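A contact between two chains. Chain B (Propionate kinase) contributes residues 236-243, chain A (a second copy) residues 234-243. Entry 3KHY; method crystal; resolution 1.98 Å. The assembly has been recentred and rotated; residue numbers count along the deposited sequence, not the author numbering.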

# COMPACT_ATOMS: atom_id res chain seq x y z
N CYS B 236 0.67 4.77 3.02
CA CYS B 236 1.05 4.00 1.82
C CYS B 236 1.62 4.83 0.68
O CYS B 236 1.04 5.85 0.29
CB CYS B 236 -0.15 3.24 1.27
SG CYS B 236 -0.70 1.98 2.41
N ILE B 237 2.74 4.37 0.13
CA ILE B 237 3.35 4.99 -1.05
C ILE B 237 4.27 4.01 -1.77
O ILE B 237 4.82 3.09 -1.15
CB ILE B 237 4.10 6.28 -0.67
CG1 ILE B 237 4.42 7.12 -1.90
CG2 ILE B 237 5.36 5.97 0.15
CD1 ILE B 237 4.72 8.59 -1.57
N ASP B 238 4.40 4.18 -3.08
CA ASP B 238 5.25 3.33 -3.92
C ASP B 238 6.70 3.49 -3.47
O ASP B 238 7.20 4.61 -3.43
CB ASP B 238 5.09 3.75 -5.39
CG ASP B 238 5.89 2.89 -6.37
OD1 ASP B 238 6.76 2.11 -5.95
OD2 ASP B 238 5.66 3.01 -7.60
N PRO B 239 7.37 2.39 -3.09
CA PRO B 239 8.78 2.44 -2.68
C PRO B 239 9.67 3.01 -3.79
O PRO B 239 10.78 3.44 -3.49
CB PRO B 239 9.14 0.97 -2.44
CG PRO B 239 8.09 0.19 -3.18
CD PRO B 239 6.84 1.02 -3.00
N SER B 240 9.20 2.99 -5.03
CA SER B 240 9.95 3.56 -6.15
C SER B 240 10.30 5.04 -5.95
O SER B 240 11.20 5.57 -6.60
CB SER B 240 9.18 3.41 -7.47
OG SER B 240 8.77 2.08 -7.68
N ILE B 241 9.57 5.72 -5.06
CA ILE B 241 9.80 7.16 -4.90
C ILE B 241 11.20 7.48 -4.38
O ILE B 241 11.73 8.57 -4.64
CB ILE B 241 8.73 7.85 -4.02
CG1 ILE B 241 8.72 7.26 -2.60
CG2 ILE B 241 7.34 7.75 -4.68
CD1 ILE B 241 9.19 8.24 -1.54
N PHE B 242 11.80 6.54 -3.66
CA PHE B 242 13.13 6.78 -3.12
C PHE B 242 14.16 6.97 -4.23
O PHE B 242 14.88 7.96 -4.25
CB PHE B 242 13.56 5.70 -2.13
CG PHE B 242 12.97 5.87 -0.76
CD1 PHE B 242 13.70 6.50 0.25
CD2 PHE B 242 11.68 5.46 -0.50
CE1 PHE B 242 13.15 6.68 1.51
CE2 PHE B 242 11.13 5.64 0.77
CZ PHE B 242 11.86 6.24 1.76
N ALA B 243 14.21 6.02 -5.16
CA ALA B 243 15.15 6.11 -6.27
C ALA B 243 14.82 7.32 -7.14
O ALA B 243 15.71 8.02 -7.64
CB ALA B 243 15.11 4.83 -7.11
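Chain A, residues 234-243: SGCIDPSIFA

The contact centres on two phenylalanines, one from each copy. The rings of B:Phe242 and A:Phe242 form an offset stack, with centroids 4.1 Å apart and planes inclined by 3°. B:Phe242 CD2 lies 3.5 Å from A:Phe242 CD2. Each ring also receives the partner's CB over its face: A:Phe242 CB is 3.8 Å from the centroid of the B:Phe242 ring, and B:Phe242 CB is 3.8 Å from that of A:Phe242. CA to CB points toward the other chain in both residues, and both side chains adopt chi1 m.

Next to the stack, each proline meets the partner's phenylalanine. B:Pro239 CB is 3.8 Å from A:Phe242 CE2, and A:Pro239 CB is 3.9 Å from B:Phe242 CE2. The two prolines are nearest in register, with B:Pro239 CA 5.6 Å from A:Pro239 CA. The proline rings then reach the isoleucines: B:Pro239 CG to A:Ile237 CG2 is 3.9 Å, and B:Ile237 CG2 to A:Pro239 CG is 4.0 Å. The contacts repeat with the chains exchanged.

The two stretches run in the same general direction, with B:Pro239 opposite A:Pro239 and B:Phe242 opposite A:Phe242. Chain A has the same backbone form as chain B. B:Ile237 and A:Ile237 are extended; type I turns run from B:Asp238 to B:Ile241 and from A:Asp238 to A:Ile241, and both chains are helical by B:Ile241 and A:Ile241. In the capping bonds, B:Asp238 OD1 accepts from B:Ser240 N, and A:Asp238 OD1 from A:Ser240 N, each at 2.8 Å. These Asp-Ser pairs make no contact with the opposite stretch.

At the polar edge, no direct hydrogen bond joins the stretches. Water does the bridging. Water 1 donates to A:Ile237 O at 2.9 Å and to B:Ile237 O at 2.8 Å. Water 2 accepts from B:Ile237 N at 3.1 Å and lies 3.0 Å from A:Ile237 O. Water 3 accepts from A:Ile237 N at 3.2 Å and lies 3.0 Å from B:Ile237 O. The two carbonyls, B:Ile237 O and A:Ile237 O, stand 4.2 Å apart.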

# COMPACT_ATOMS: atom_id res chain seq x y z
N SER A 234 8.68 -6.92 -4.92
CA SER A 234 8.04 -6.95 -3.62
C SER A 234 6.57 -6.54 -3.61
O SER A 234 5.78 -7.01 -2.78
CB SER A 234 8.79 -6.02 -2.67
OG SER A 234 8.64 -4.66 -3.09
N GLY A 235 6.20 -5.64 -4.52
CA GLY A 235 4.91 -4.97 -4.41
C GLY A 235 4.89 -4.10 -3.16
O GLY A 235 5.95 -3.66 -2.70
N CYS A 236 3.70 -3.87 -2.61
CA CYS A 236 3.50 -3.03 -1.43
C CYS A 236 4.49 -3.31 -0.31
O CYS A 236 4.69 -4.47 0.08
CB CYS A 236 2.10 -3.25 -0.86
SG CYS A 236 0.80 -2.57 -1.90
N ILE A 237 5.08 -2.26 0.24
CA ILE A 237 5.94 -2.39 1.41
C ILE A 237 6.06 -1.04 2.13
O ILE A 237 5.89 0.02 1.52
CB ILE A 237 7.33 -2.94 1.00
CG1 ILE A 237 8.17 -3.31 2.23
CG2 ILE A 237 8.09 -1.93 0.13
CD1 ILE A 237 9.34 -4.22 1.86
N ASP A 238 6.31 -1.07 3.44
CA ASP A 238 6.44 0.15 4.25
C ASP A 238 7.67 0.89 3.71
O ASP A 238 8.75 0.30 3.59
CB ASP A 238 6.64 -0.25 5.72
CG ASP A 238 6.70 0.93 6.67
OD1 ASP A 238 6.90 2.09 6.24
OD2 ASP A 238 6.56 0.69 7.89
N PRO A 239 7.50 2.18 3.36
CA PRO A 239 8.62 2.98 2.86
C PRO A 239 9.74 3.07 3.90
O PRO A 239 10.89 3.32 3.54
CB PRO A 239 8.00 4.36 2.64
CG PRO A 239 6.72 4.36 3.50
CD PRO A 239 6.24 2.95 3.39
N SER A 240 9.41 2.84 5.16
CA SER A 240 10.40 2.88 6.25
C SER A 240 11.53 1.88 6.07
O SER A 240 12.53 1.94 6.79
CB SER A 240 9.74 2.56 7.59
OG SER A 240 8.65 3.41 7.83
N ILE A 241 11.36 0.92 5.16
CA ILE A 241 12.40 -0.10 5.01
C ILE A 241 13.69 0.50 4.45
O ILE A 241 14.76 -0.06 4.65
CB ILE A 241 11.95 -1.33 4.17
CG1 ILE A 241 11.50 -0.94 2.77
CG2 ILE A 241 10.83 -2.09 4.89
CD1 ILE A 241 12.61 -0.94 1.75
N PHE A 242 13.59 1.64 3.76
CA PHE A 242 14.78 2.23 3.17
C PHE A 242 15.73 2.74 4.26
O PHE A 242 16.91 2.40 4.25
CB PHE A 242 14.43 3.34 2.17
CG PHE A 242 14.02 2.81 0.82
CD1 PHE A 242 14.92 2.80 -0.24
CD2 PHE A 242 12.76 2.31 0.61
CE1 PHE A 242 14.54 2.30 -1.50
CE2 PHE A 242 12.37 1.81 -0.65
CZ PHE A 242 13.27 1.81 -1.69
N ALA A 243 15.20 3.50 5.21
CA ALA A 243 16.02 4.02 6.30
C ALA A 243 16.54 2.88 7.17
O ALA A 243 17.68 2.90 7.64
CB ALA A 243 15.24 5.05 7.14
O HOH W 1 7.18 2.20 0.11
O HOH W 2 3.44 1.72 1.58
O HOH W 3 3.88 0.22 -1.29